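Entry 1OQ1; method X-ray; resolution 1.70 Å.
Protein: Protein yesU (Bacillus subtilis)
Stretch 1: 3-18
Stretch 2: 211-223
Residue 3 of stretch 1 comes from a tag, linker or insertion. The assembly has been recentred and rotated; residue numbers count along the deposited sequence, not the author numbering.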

# COMPACT_ATOMS: atom_id res chain seq x y z
N ALA A 3 -18.28 -5.79 -7.89
CA ALA A 3 -18.98 -6.89 -7.24
C ALA A 3 -19.19 -6.57 -5.76
O ALA A 3 -18.29 -6.06 -5.09
CB ALA A 3 -18.17 -8.18 -7.38
N MSE A 4 -20.37 -6.89 -5.27
CA MSE A 4 -20.74 -6.63 -3.88
C MSE A 4 -19.93 -7.39 -2.84
O MSE A 4 -19.84 -8.62 -2.87
CB MSE A 4 -22.23 -6.95 -3.68
CG MSE A 4 -23.13 -5.74 -3.53
SE MSE A 4 -23.56 -5.36 -1.68
CE MSE A 4 -22.10 -4.15 -1.29
N TYR A 5 -19.32 -6.64 -1.92
CA TYR A 5 -18.55 -7.20 -0.81
C TYR A 5 -18.93 -6.49 0.47
O TYR A 5 -19.24 -5.30 0.46
CB TYR A 5 -17.04 -7.01 -1.01
CG TYR A 5 -16.37 -8.08 -1.83
CD1 TYR A 5 -16.31 -7.98 -3.21
CD2 TYR A 5 -15.80 -9.20 -1.22
CE1 TYR A 5 -15.70 -8.97 -3.97
CE2 TYR A 5 -15.19 -10.19 -1.96
CZ TYR A 5 -15.14 -10.07 -3.34
OH TYR A 5 -14.54 -11.04 -4.09
N LYS A 6 -18.91 -7.23 1.58
CA LYS A 6 -19.20 -6.66 2.89
C LYS A 6 -18.02 -6.98 3.78
O LYS A 6 -17.32 -7.97 3.57
CB LYS A 6 -20.47 -7.27 3.50
CG LYS A 6 -21.77 -6.86 2.85
CD LYS A 6 -21.95 -5.35 2.85
CE LYS A 6 -23.33 -4.95 2.32
NZ LYS A 6 -23.43 -3.48 2.12
N GLU A 7 -17.77 -6.13 4.78
CA GLU A 7 -16.68 -6.39 5.70
C GLU A 7 -17.19 -7.39 6.74
O GLU A 7 -18.30 -7.25 7.25
CB GLU A 7 -16.24 -5.10 6.39
CG GLU A 7 -15.53 -4.12 5.48
CD GLU A 7 -15.12 -2.86 6.19
OE1 GLU A 7 -14.49 -2.96 7.26
OE2 GLU A 7 -15.41 -1.75 5.67
N GLY A 8 -16.37 -8.40 7.03
CA GLY A 8 -16.75 -9.39 8.02
C GLY A 8 -16.05 -9.16 9.34
O GLY A 8 -15.92 -8.02 9.79
N ALA A 9 -15.58 -10.23 9.97
CA ALA A 9 -14.89 -10.13 11.25
C ALA A 9 -13.64 -9.26 11.14
O ALA A 9 -12.96 -9.26 10.12
CB ALA A 9 -14.51 -11.52 11.74
N CYS A 10 -13.35 -8.52 12.21
CA CYS A 10 -12.16 -7.68 12.22
C CYS A 10 -10.97 -8.55 12.58
O CYS A 10 -10.97 -9.21 13.61
CB CYS A 10 -12.30 -6.55 13.24
SG CYS A 10 -10.88 -5.42 13.28
N LEU A 11 -9.96 -8.55 11.72
CA LEU A 11 -8.77 -9.36 11.96
C LEU A 11 -7.64 -8.57 12.59
O LEU A 11 -6.80 -9.12 13.30
CB LEU A 11 -8.27 -9.95 10.64
CG LEU A 11 -9.27 -10.79 9.85
CD1 LEU A 11 -8.61 -11.29 8.58
CD2 LEU A 11 -9.75 -11.96 10.70
N TYR A 12 -7.64 -7.26 12.34
CA TYR A 12 -6.57 -6.40 12.83
C TYR A 12 -6.99 -4.94 12.74
O TYR A 12 -7.65 -4.53 11.78
CB TYR A 12 -5.33 -6.63 11.97
CG TYR A 12 -4.12 -5.79 12.30
CD1 TYR A 12 -3.20 -6.19 13.27
CD2 TYR A 12 -3.86 -4.60 11.60
CE1 TYR A 12 -2.06 -5.43 13.55
CE2 TYR A 12 -2.72 -3.84 11.87
CZ TYR A 12 -1.83 -4.26 12.84
OH TYR A 12 -0.71 -3.52 13.11
N ARG A 13 -6.60 -4.15 13.73
CA ARG A 13 -6.90 -2.73 13.73
C ARG A 13 -5.80 -2.00 14.48
O ARG A 13 -5.49 -2.33 15.63
CB ARG A 13 -8.26 -2.47 14.38
CG ARG A 13 -8.65 -0.99 14.40
CD ARG A 13 -10.00 -0.78 15.05
NE ARG A 13 -11.12 -1.14 14.19
CZ ARG A 13 -11.54 -0.41 13.16
NH1 ARG A 13 -10.92 0.72 12.85
NH2 ARG A 13 -12.59 -0.80 12.45
N ASN A 14 -5.20 -1.02 13.82
CA ASN A 14 -4.12 -0.23 14.40
C ASN A 14 -4.48 1.25 14.24
O ASN A 14 -4.54 1.78 13.13
CB ASN A 14 -2.81 -0.52 13.67
CG ASN A 14 -1.61 0.06 14.38
OD1 ASN A 14 -1.68 1.15 14.95
ND2 ASN A 14 -0.49 -0.65 14.33
N PRO A 15 -4.74 1.94 15.37
CA PRO A 15 -5.10 3.36 15.35
C PRO A 15 -3.99 4.26 14.79
O PRO A 15 -4.28 5.33 14.23
CB PRO A 15 -5.38 3.66 16.83
CG PRO A 15 -5.81 2.34 17.38
CD PRO A 15 -4.85 1.38 16.73
N LEU A 16 -2.74 3.83 14.94
CA LEU A 16 -1.58 4.60 14.49
C LEU A 16 -1.57 5.97 15.16
O LEU A 16 -1.39 7.00 14.50
CB LEU A 16 -1.61 4.76 12.96
CG LEU A 16 -1.46 3.48 12.12
CD1 LEU A 16 -1.60 3.81 10.64
CD2 LEU A 16 -0.10 2.83 12.39
N ARG A 17 -1.77 5.97 16.48
CA ARG A 17 -1.82 7.21 17.25
C ARG A 17 -0.57 7.49 18.08
O ARG A 17 -0.32 8.63 18.47
CB ARG A 17 -3.04 7.21 18.17
CG ARG A 17 -4.37 7.13 17.42
CD ARG A 17 -5.58 7.24 18.35
NE ARG A 17 -5.69 8.55 18.99
CZ ARG A 17 -5.26 8.83 20.21
NH1 ARG A 17 -4.70 7.89 20.96
NH2 ARG A 17 -5.41 10.06 20.70
N SER A 18 0.22 6.45 18.36
CA SER A 18 1.44 6.63 19.15
C SER A 18 2.54 5.66 18.73
O SER A 18 2.29 4.69 18.01
CB SER A 18 1.14 6.43 20.64
OG SER A 18 0.85 5.08 20.92
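Stretch 2 (211-223) VYRDFAVHQAVRR

Stretch 2 is held to stretch 1 chiefly by backbone hydrogen bonds, and their pattern defines an antiparallel pairing. At one end K6 N donates to V221 O at 2.8 Å and V221 N returns the bond to K6 O, also at 2.8 Å; at the other, N14 N to F215 O (2.7 Å, N-H...O angle 168°) is matched by F215 N to N14 O (2.8 Å). Between these reciprocal pairs, G8 N reaches Q219 O at 2.7 Å, Q219 N reaches A9 O at 2.9 Å, and V217 N reaches Y12 O at 2.8 Å. The ladder is extended by R223 N to M4 O (3.0 Å, 171°) and D214 N to P15 O (3.1 Å). A water 2.8 Å from M4 O and 2.6 Å from R223 O donates to both, tying down the C-terminal residue.

Residues 211-222 form one continuous strand, whereas stretch 1 turns a corner at A9. The strand axis of 5-8 therefore runs at 135° to that of 211-222, with a closest approach of 4.5 Å, while the axis of 10-14 is nearly antiparallel at 168° and 4.6 Å. The register pairs Y5 with R222 and E7 with A220, then C10 with H218, and Y12 with V217 through N14 with F215. Two one-residue shifts, between E7 and C10 and between C10 and Y12, mark beta bulges. At the second, V217 O accepts from both L11 N (2.8 Å) and Y12 N (3.2 Å), and L11, with phi/psi of -97/-27°, departs from extended geometry.

H218 has the largest area covered by the other stretch. Its ND1 donates a weak hydrogen bond to G8 O at 3.3 Å. C10 SG lies over one ring face, 4.2 Å from the H218 ring centroid and 26° off the normal; E7 OE1 lies over the opposite face, 3.0 Å from H218 CD2.

On the same side of the sheet, the Y5 ring packs against stretch 2, with Y5 CE2 3.7 Å from R222 CB and Y5 CD2 4.0 Å from A220 CB. The other side carries Y12 and F215, whose rings meet obliquely: centroids 5.7 Å apart, planes at 68°, and Y12 CE2 3.7 Å from F215 CE2. Beyond the paired strands, L16 points toward stretch 2 and places CD1 3.9 Å from F215 CB and 4.0 Å from Y212 CB. Farther out, R17 NE and R213 NH1 approach to 3.2 Å as two donors of like charge, a proximity without a hydrogen bond.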

# COMPACT_ATOMS: atom_id res chain seq x y z
N VAL A 211 0.04 11.76 6.35
CA VAL A 211 -0.44 11.31 7.65
C VAL A 211 -1.38 10.13 7.46
O VAL A 211 -2.23 10.14 6.56
CB VAL A 211 -1.19 12.44 8.38
CG1 VAL A 211 -1.76 11.94 9.70
CG2 VAL A 211 -0.25 13.62 8.63
N TYR A 212 -1.20 9.11 8.29
CA TYR A 212 -2.03 7.91 8.22
C TYR A 212 -2.69 7.64 9.57
O TYR A 212 -2.11 7.90 10.62
CB TYR A 212 -1.17 6.70 7.84
CG TYR A 212 -0.37 6.86 6.57
CD1 TYR A 212 0.79 7.64 6.55
CD2 TYR A 212 -0.77 6.25 5.38
CE1 TYR A 212 1.54 7.80 5.38
CE2 TYR A 212 -0.03 6.41 4.20
CZ TYR A 212 1.12 7.18 4.21
OH TYR A 212 1.84 7.34 3.05
N ARG A 213 -3.91 7.10 9.52
CA ARG A 213 -4.66 6.78 10.73
C ARG A 213 -5.60 5.60 10.52
O ARG A 213 -5.97 5.28 9.40
CB ARG A 213 -5.50 7.99 11.15
CG ARG A 213 -4.81 8.98 12.05
CD ARG A 213 -5.23 8.74 13.48
NE ARG A 213 -5.31 9.99 14.24
CZ ARG A 213 -5.93 10.11 15.41
NH1 ARG A 213 -6.52 9.06 15.96
NH2 ARG A 213 -5.96 11.29 16.02
N ASP A 214 -5.98 4.97 11.63
CA ASP A 214 -6.92 3.84 11.64
C ASP A 214 -6.78 2.81 10.53
O ASP A 214 -7.66 2.66 9.68
CB ASP A 214 -8.36 4.38 11.64
CG ASP A 214 -8.62 5.37 12.77
OD1 ASP A 214 -8.02 5.21 13.85
OD2 ASP A 214 -9.42 6.30 12.57
N PHE A 215 -5.67 2.09 10.56
CA PHE A 215 -5.37 1.04 9.60
C PHE A 215 -6.05 -0.25 10.09
O PHE A 215 -5.76 -0.73 11.18
CB PHE A 215 -3.85 0.87 9.52
CG PHE A 215 -3.39 -0.36 8.79
CD1 PHE A 215 -3.93 -0.71 7.56
CD2 PHE A 215 -2.37 -1.14 9.31
CE1 PHE A 215 -3.47 -1.82 6.86
CE2 PHE A 215 -1.89 -2.25 8.63
CZ PHE A 215 -2.44 -2.60 7.39
N ALA A 216 -6.96 -0.79 9.28
CA ALA A 216 -7.67 -2.00 9.69
C ALA A 216 -7.80 -3.03 8.58
O ALA A 216 -7.78 -2.68 7.40
CB ALA A 216 -9.05 -1.63 10.21
N VAL A 217 -7.95 -4.29 8.97
CA VAL A 217 -8.12 -5.40 8.04
C VAL A 217 -9.30 -6.25 8.50
O VAL A 217 -9.32 -6.74 9.63
CB VAL A 217 -6.85 -6.30 7.98
CG1 VAL A 217 -7.04 -7.40 6.95
CG2 VAL A 217 -5.63 -5.47 7.64
N HIS A 218 -10.29 -6.40 7.63
CA HIS A 218 -11.48 -7.20 7.93
C HIS A 218 -11.58 -8.34 6.93
O HIS A 218 -10.99 -8.29 5.85
CB HIS A 218 -12.75 -6.35 7.82
CG HIS A 218 -12.90 -5.33 8.91
ND1 HIS A 218 -13.74 -5.50 9.99
CD2 HIS A 218 -12.33 -4.11 9.06
CE1 HIS A 218 -13.68 -4.43 10.76
NE2 HIS A 218 -12.84 -3.57 10.23
N GLN A 219 -12.33 -9.38 7.28
CA GLN A 219 -12.54 -10.51 6.39
C GLN A 219 -13.40 -9.98 5.24
O GLN A 219 -14.30 -9.17 5.46
CB GLN A 219 -13.31 -11.62 7.10
CG GLN A 219 -12.50 -12.49 8.04
CD GLN A 219 -11.62 -13.47 7.29
OE1 GLN A 219 -12.07 -14.13 6.35
NE2 GLN A 219 -10.37 -13.59 7.71
N ALA A 220 -13.12 -10.43 4.02
CA ALA A 220 -13.91 -9.99 2.87
C ALA A 220 -15.07 -10.96 2.68
O ALA A 220 -14.86 -12.17 2.54
CB ALA A 220 -13.05 -9.95 1.61
N VAL A 221 -16.29 -10.44 2.68
CA VAL A 221 -17.48 -11.26 2.50
C VAL A 221 -18.08 -11.00 1.13
O VAL A 221 -18.63 -9.92 0.87
CB VAL A 221 -18.53 -10.97 3.58
CG1 VAL A 221 -19.77 -11.83 3.34
CG2 VAL A 221 -17.95 -11.25 4.95
N ARG A 222 -17.99 -11.99 0.25
CA ARG A 222 -18.52 -11.84 -1.10
C ARG A 222 -20.01 -12.15 -1.13
O ARG A 222 -20.44 -13.20 -0.65
CB ARG A 222 -17.77 -12.77 -2.07
CG ARG A 222 -18.22 -12.63 -3.50
CD ARG A 222 -17.38 -13.48 -4.45
NE ARG A 222 -17.32 -14.87 -4.04
CZ ARG A 222 -17.15 -15.89 -4.88
NH1 ARG A 222 -17.02 -15.66 -6.18
NH2 ARG A 222 -17.09 -17.13 -4.42
N ARG A 223 -20.79 -11.23 -1.67
CA ARG A 223 -22.23 -11.42 -1.77
C ARG A 223 -22.60 -11.96 -3.16
O ARG A 223 -21.73 -11.91 -4.05
CB ARG A 223 -22.96 -10.10 -1.50
CG ARG A 223 -22.99 -9.67 -0.03
CD ARG A 223 -23.81 -10.66 0.80
NE ARG A 223 -23.86 -10.30 2.22
CZ ARG A 223 -24.54 -9.27 2.72
NH1 ARG A 223 -25.24 -8.48 1.91
NH2 ARG A 223 -24.53 -9.03 4.02
OXT ARG A 223 -23.75 -12.41 -3.35
O HOH W 1 -19.96 -10.32 -5.13